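Long-range contacts in phosphotransferase system, HPr-related proteins (Thermoanaerobacter tengcongensis, PDB 3LFG), which probably serves as the general, non-sugar-specific phosphocarrier of the phosphoenolpyruvate-dependent sugar phosphotransferase system, which phosphorylates sugars as they enter the cell: residues I6-K11 / N59-S64; I33-D38 / M51-S56. One frame throughout, in Å; residues are numbered along the deposited sequence.

Contact 1: I6-K11 / N59-S64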
loop_
_atom_site.group_PDB
_atom_site.type_symbol
_atom_site.label_atom_id
_atom_site.label_comp_id
_atom_site.label_asym_id
_atom_site.label_seq_id
_atom_site.Cartn_x
_atom_site.Cartn_y
_atom_site.Cartn_z
ATOM N N ILE A 6 2.682 7.745 -4.224
ATOM C CA ILE A 6 3.657 6.867 -4.852
ATOM C C ILE A 6 3.033 6.078 -5.979
ATOM O O ILE A 6 1.873 5.663 -5.890
ATOM C CB ILE A 6 4.301 5.909 -3.806
ATOM C CG1 ILE A 6 5.456 5.122 -4.431
ATOM C CG2 ILE A 6 3.249 4.991 -3.182
ATOM C CD1 ILE A 6 6.275 4.356 -3.413
ATOM N N GLU A 7 3.809 5.907 -7.047
ATOM C CA GLU A 7 3.395 5.110 -8.195
ATOM C C GLU A 7 3.663 3.634 -7.928
ATOM O O GLU A 7 4.735 3.262 -7.435
ATOM C CB GLU A 7 4.165 5.564 -9.443
ATOM C CG GLU A 7 3.720 4.861 -10.705
ATOM C CD GLU A 7 4.468 5.333 -11.947
ATOM O OE1 GLU A 7 5.123 6.398 -11.906
ATOM O OE2 GLU A 7 4.409 4.617 -12.965
ATOM N N ILE A 8 2.671 2.798 -8.227
ATOM C CA ILE A 8 2.837 1.350 -8.156
ATOM C C ILE A 8 3.353 0.871 -9.502
ATOM O O ILE A 8 2.660 0.983 -10.506
ATOM C CB ILE A 8 1.489 0.664 -7.799
ATOM C CG1 ILE A 8 0.877 1.316 -6.547
ATOM C CG2 ILE A 8 1.685 -0.816 -7.615
ATOM C CD1 ILE A 8 1.773 1.288 -5.324
ATOM N N LYS A 9 4.581 0.360 -9.536
ATOM C CA LYS A 9 5.266 0.163 -10.813
ATOM C C LYS A 9 5.441 -1.286 -11.252
ATOM O O LYS A 9 5.944 -1.549 -12.359
ATOM C CB LYS A 9 6.638 0.845 -10.785
ATOM C CG LYS A 9 6.583 2.336 -10.577
ATOM C CD LYS A 9 7.991 2.937 -10.675
ATOM C CE LYS A 9 7.979 4.429 -10.399
ATOM N NZ LYS A 9 9.307 5.049 -10.732
ATOM N N ASN A 10 5.063 -2.223 -10.395
ATOM C CA ASN A 10 5.211 -3.631 -10.728
ATOM C C ASN A 10 4.086 -4.084 -11.661
ATOM O O ASN A 10 3.026 -3.455 -11.732
ATOM C CB ASN A 10 5.234 -4.479 -9.457
ATOM C CG ASN A 10 3.993 -4.285 -8.628
ATOM O OD1 ASN A 10 3.780 -3.213 -8.075
ATOM N ND2 ASN A 10 3.127 -5.294 -8.600
ATOM N N LYS A 11 4.319 -5.187 -12.364
ATOM C CA LYS A 11 3.444 -5.614 -13.463
ATOM C C LYS A 11 1.959 -5.726 -13.089
ATOM O O LYS A 11 1.091 -5.253 -13.836
ATOM C CB LYS A 11 3.956 -6.942 -14.028
ATOM C CG LYS A 11 3.184 -7.471 -15.232
ATOM C CD LYS A 11 3.808 -8.776 -15.705
ATOM N N ASN A 59 -0.443 3.179 -11.760
ATOM C CA ASN A 59 -1.361 3.983 -10.976
ATOM C C ASN A 59 -0.639 4.630 -9.805
ATOM O O ASN A 59 0.262 4.040 -9.214
ATOM C CB ASN A 59 -2.481 3.120 -10.415
ATOM C CG ASN A 59 -3.511 2.746 -11.450
ATOM O OD1 ASN A 59 -3.414 3.102 -12.628
ATOM N ND2 ASN A 59 -4.510 2.011 -11.014
ATOM N N VAL A 60 -1.045 5.850 -9.476
ATOM C CA VAL A 60 -0.502 6.572 -8.340
ATOM C C VAL A 60 -1.498 6.504 -7.189
ATOM O O VAL A 60 -2.685 6.773 -7.371
ATOM C CB VAL A 60 -0.247 8.042 -8.715
ATOM C CG1 VAL A 60 0.151 8.852 -7.491
ATOM C CG2 VAL A 60 0.828 8.126 -9.787
ATOM N N VAL A 61 -1.027 6.117 -6.006
ATOM C CA VAL A 61 -1.887 6.076 -4.830
ATOM C C VAL A 61 -1.325 6.923 -3.710
ATOM O O VAL A 61 -0.135 7.239 -3.681
ATOM C CB VAL A 61 -2.094 4.643 -4.282
ATOM C CG1 VAL A 61 -2.756 3.752 -5.322
ATOM C CG2 VAL A 61 -0.767 4.037 -3.809
ATOM N N LYS A 62 -2.201 7.281 -2.779
ATOM C CA LYS A 62 -1.781 7.993 -1.589
ATOM C C LYS A 62 -1.862 7.022 -0.421
ATOM O O LYS A 62 -2.927 6.464 -0.144
ATOM C CB LYS A 62 -2.676 9.220 -1.357
ATOM C CG LYS A 62 -2.401 9.976 -0.049
ATOM C CD LYS A 62 -3.352 11.155 0.101
ATOM C CE LYS A 62 -3.401 11.650 1.540
ATOM N NZ LYS A 62 -4.628 12.456 1.796
ATOM N N LEU A 63 -0.730 6.811 0.245
ATOM C CA LEU A 63 -0.676 5.999 1.444
ATOM C C LEU A 63 -0.689 6.919 2.639
ATOM O O LEU A 63 -0.051 7.968 2.628
ATOM C CB LEU A 63 0.614 5.196 1.505
ATOM C CG LEU A 63 0.936 4.275 0.340
ATOM C CD1 LEU A 63 2.309 3.637 0.592
ATOM C CD2 LEU A 63 -0.165 3.245 0.199
ATOM N N SER A 64 -1.402 6.524 3.683
ATOM C CA SER A 64 -1.364 7.317 4.899
ATOM C C SER A 64 -1.452 6.391 6.099
ATOM O O SER A 64 -2.066 5.326 6.024
ATOM C CB SER A 64 -2.497 8.337 4.894
ATOM O OG SER A 64 -3.757 7.706 4.874
#
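I6 and V61 face each other as an antiparallel hydrogen-bonded pair, I6 N donating a hydrogen bond to V61 O at 2.9 Å and I6 O accepting one from V61 N, and the non-hydrogen-bonded pair E7 and V60 follows with CA atoms 4.2 Å apart. The pairing runs one bond further, from I8 N to N59 O at 2.9 Å. Between these bonds, V60 CA lies 3.5 Å from I6 O and E7 CA equally near N59 O, CA-H...O contacts characteristic of antiparallel strands. Side chains alternate across the sheet. On one face I6 turns CG2 to the partner strand: CG1 stands anti to the backbone N (chi1 -172°), which leaves CG2 between N and the carbonyl carbon, 4.1 Å from L63 CD1 and 4.2 Å from V61 CG2. I8 adds to this apolar patch, its CD1 meeting V61 CG2 at 4.0 Å as the two side chains cross obliquely. The other face carries E7 and V60, where the aliphatic E7 CB lies 4.2 Å from V60 CG2. V61, L63 and I8 are buried, whereas V60 is exposed, so the sheet has an inner and an outer side here. Strand 2-7 is an outermost strand of the four-stranded antiparallel sheet of the HPr open-faced beta-sandwich, and 60-66 lies next to it. Helix 70-82 packs on the inner side, I81 touching both I6 and I8 and I74 touching L63, while V61 and L63 also meet V35 of strand 32-37.

Contact 2: I33-D38 / M51-S56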
loop_
_atom_site.group_PDB
_atom_site.type_symbol
_atom_site.label_atom_id
_atom_site.label_comp_id
_atom_site.label_asym_id
_atom_site.label_seq_id
_atom_site.Cartn_x
_atom_site.Cartn_y
_atom_site.Cartn_z
ATOM N N ILE A 33 -3.803 2.220 8.674
ATOM C CA ILE A 33 -3.168 2.530 7.394
ATOM C C ILE A 33 -4.207 2.526 6.283
ATOM O O ILE A 33 -5.052 1.630 6.220
ATOM C CB ILE A 33 -2.067 1.514 7.072
ATOM C CG1 ILE A 33 -1.114 1.381 8.263
ATOM C CG2 ILE A 33 -1.252 1.944 5.850
ATOM C CD1 ILE A 33 -0.067 0.271 8.084
ATOM N N TRP A 34 -4.137 3.521 5.402
ATOM C CA TRP A 34 -5.087 3.647 4.306
ATOM C C TRP A 34 -4.375 3.787 2.973
ATOM O O TRP A 34 -3.251 4.293 2.897
ATOM C CB TRP A 34 -5.992 4.870 4.478
ATOM C CG TRP A 34 -6.846 4.877 5.712
ATOM C CD1 TRP A 34 -8.126 4.401 5.836
ATOM C CD2 TRP A 34 -6.497 5.427 6.986
ATOM N NE1 TRP A 34 -8.581 4.609 7.118
ATOM C CE2 TRP A 34 -7.599 5.231 7.844
ATOM C CE3 TRP A 34 -5.349 6.044 7.491
ATOM C CZ2 TRP A 34 -7.590 5.642 9.180
ATOM C CZ3 TRP A 34 -5.341 6.454 8.822
ATOM C CH2 TRP A 34 -6.456 6.250 9.647
ATOM N N VAL A 35 -5.050 3.330 1.924
ATOM C CA VAL A 35 -4.625 3.566 0.554
ATOM C C VAL A 35 -5.758 4.284 -0.140
ATOM O O VAL A 35 -6.921 3.903 0.013
ATOM C CB VAL A 35 -4.370 2.249 -0.215
ATOM C CG1 VAL A 35 -3.774 2.541 -1.587
ATOM C CG2 VAL A 35 -3.455 1.333 0.570
ATOM N N GLU A 36 -5.431 5.317 -0.903
ATOM C CA GLU A 36 -6.452 6.092 -1.599
ATOM C C GLU A 36 -6.121 6.242 -3.071
ATOM O O GLU A 36 -4.969 6.465 -3.440
ATOM C CB GLU A 36 -6.601 7.477 -0.958
ATOM C CG GLU A 36 -7.682 8.332 -1.597
ATOM C CD GLU A 36 -7.849 9.676 -0.915
ATOM O OE1 GLU A 36 -7.514 9.790 0.284
ATOM O OE2 GLU A 36 -8.322 10.621 -1.584
ATOM N N LYS A 37 -7.145 6.108 -3.904
ATOM C CA LYS A 37 -7.044 6.370 -5.329
ATOM C C LYS A 37 -8.402 6.861 -5.821
ATOM O O LYS A 37 -9.435 6.293 -5.463
ATOM C CB LYS A 37 -6.651 5.106 -6.097
ATOM C CG LYS A 37 -6.160 5.394 -7.507
ATOM C CD LYS A 37 -6.003 4.131 -8.329
ATOM C CE LYS A 37 -7.351 3.472 -8.545
ATOM N NZ LYS A 37 -7.436 2.808 -9.869
ATOM N N ASP A 38 -8.387 7.913 -6.637
ATOM C CA ASP A 38 -9.598 8.426 -7.277
ATOM C C ASP A 38 -10.773 8.609 -6.318
ATOM O O ASP A 38 -11.869 8.108 -6.573
ATOM C CB ASP A 38 -10.023 7.515 -8.431
ATOM C CG ASP A 38 -8.989 7.448 -9.537
ATOM O OD1 ASP A 38 -8.247 8.435 -9.732
ATOM O OD2 ASP A 38 -8.920 6.404 -10.214
ATOM N N MET A 51 -8.350 -4.833 -3.242
ATOM C CA MET A 51 -8.902 -5.276 -4.520
ATOM C C MET A 51 -9.938 -4.297 -5.049
ATOM O O MET A 51 -9.999 -4.048 -6.256
ATOM C CB MET A 51 -9.550 -6.657 -4.379
ATOM C CG MET A 51 -8.568 -7.746 -4.043
ATOM S SD MET A 51 -7.531 -8.091 -5.468
ATOM C CE MET A 51 -5.982 -8.558 -4.726
ATOM N N SER A 52 -10.765 -3.761 -4.152
ATOM C CA SER A 52 -11.832 -2.859 -4.575
ATOM C C SER A 52 -11.268 -1.582 -5.205
ATOM O O SER A 52 -11.931 -0.941 -6.026
ATOM C CB SER A 52 -12.773 -2.523 -3.414
ATOM O OG SER A 52 -12.189 -1.555 -2.546
ATOM N N LEU A 53 -10.034 -1.231 -4.844
ATOM C CA LEU A 53 -9.406 -0.029 -5.384
ATOM C C LEU A 53 -8.945 -0.187 -6.840
ATOM O O LEU A 53 -8.826 0.805 -7.565
ATOM C CB LEU A 53 -8.227 0.395 -4.502
ATOM C CG LEU A 53 -8.008 1.894 -4.316
ATOM C CD1 LEU A 53 -9.238 2.525 -3.697
ATOM C CD2 LEU A 53 -6.798 2.127 -3.426
ATOM N N GLY A 54 -8.688 -1.424 -7.265
ATOM C CA GLY A 54 -8.291 -1.703 -8.632
ATOM C C GLY A 54 -7.036 -0.964 -9.050
ATOM O O GLY A 54 -7.043 -0.201 -10.021
ATOM N N VAL A 55 -5.946 -1.215 -8.332
ATOM C CA VAL A 55 -4.692 -0.514 -8.587
ATOM C C VAL A 55 -3.845 -1.306 -9.572
ATOM O O VAL A 55 -3.387 -2.409 -9.263
ATOM C CB VAL A 55 -3.904 -0.300 -7.282
ATOM C CG1 VAL A 55 -2.597 0.447 -7.566
ATOM C CG2 VAL A 55 -4.744 0.476 -6.264
ATOM N N SER A 56 -3.656 -0.750 -10.771
ATOM C CA SER A 56 -2.864 -1.402 -11.802
ATOM C C SER A 56 -1.503 -0.748 -11.907
ATOM O O SER A 56 -1.271 0.305 -11.308
ATOM C CB SER A 56 -3.575 -1.305 -13.152
ATOM O OG SER A 56 -4.836 -1.956 -13.097
HETATM O O HOH W 1 -9.768 1.399 -10.590
#
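K37 and L53 lie against each other where strand 32-37 passes the end of helix 47-53. The lysine's CG is anti to the backbone N (chi1 -164°), so the chain sets out past the leucine, with K37 CB 3.9 Å from L53 CG, and then bends at its third and fourth torsions to carry the ammonium group over the helix end. There K37 NZ donates to G54 O at 3.0 Å, approaching from above the carbonyl plane, 55° out of it. A water 2.8 Å from K37 NZ accepts from the lysine and donates to L53 O, giving a second, indirect link to the helix terminus. Carbonyls at the C-terminal end of a helix carry partial negative charge, which probably suits a lysine here; D38 OD2 adds only a long salt bridge, 3.9 Å from K37 NZ. With an alanine here the ammonium group is gone, which would probably leave G54 O without its charged partner, undo the water bridge and bare one side of L53. L53 CD2 also reaches V35 CG1 at 3.6 Å, the two side chains slanting across each other. G54, the first residue beyond the helix, takes a positive phi, and its N bonds to M51 O; V55 CG2 then comes to 4.4 Å from K37 CD. V35 and L53 are buried, so an apolar core gives way to a polar edge at K37. The contact thus seats the short helix 47-53 on the sheet, L53 also touching K40 and V42 of strand 40-43, while V35 packs on F22 of helix 16-26.

How the contacts relate
From the N terminus, strand 2-7 opens the sheet and waits for its partner until 60-66, so contact 1 closes a long loop holding helix 16-26, strands 32-37 and 40-43, and helix 47-53. Contact 2 closes a shorter loop nested inside it, folding helix 47-53 back on strand 32-37 after the chain has passed through strand 40-43. The chain leaves 51-56 and, three residues on, enters 59-64, so the inner loop closes just before the outer one. Strands 60-66 and 32-37 are sheet neighbours: K62 O and S64 O probably accept hydrogen bonds from E36 N and W34 N. Together the contacts join the sheet's 2-7 edge to the short helix.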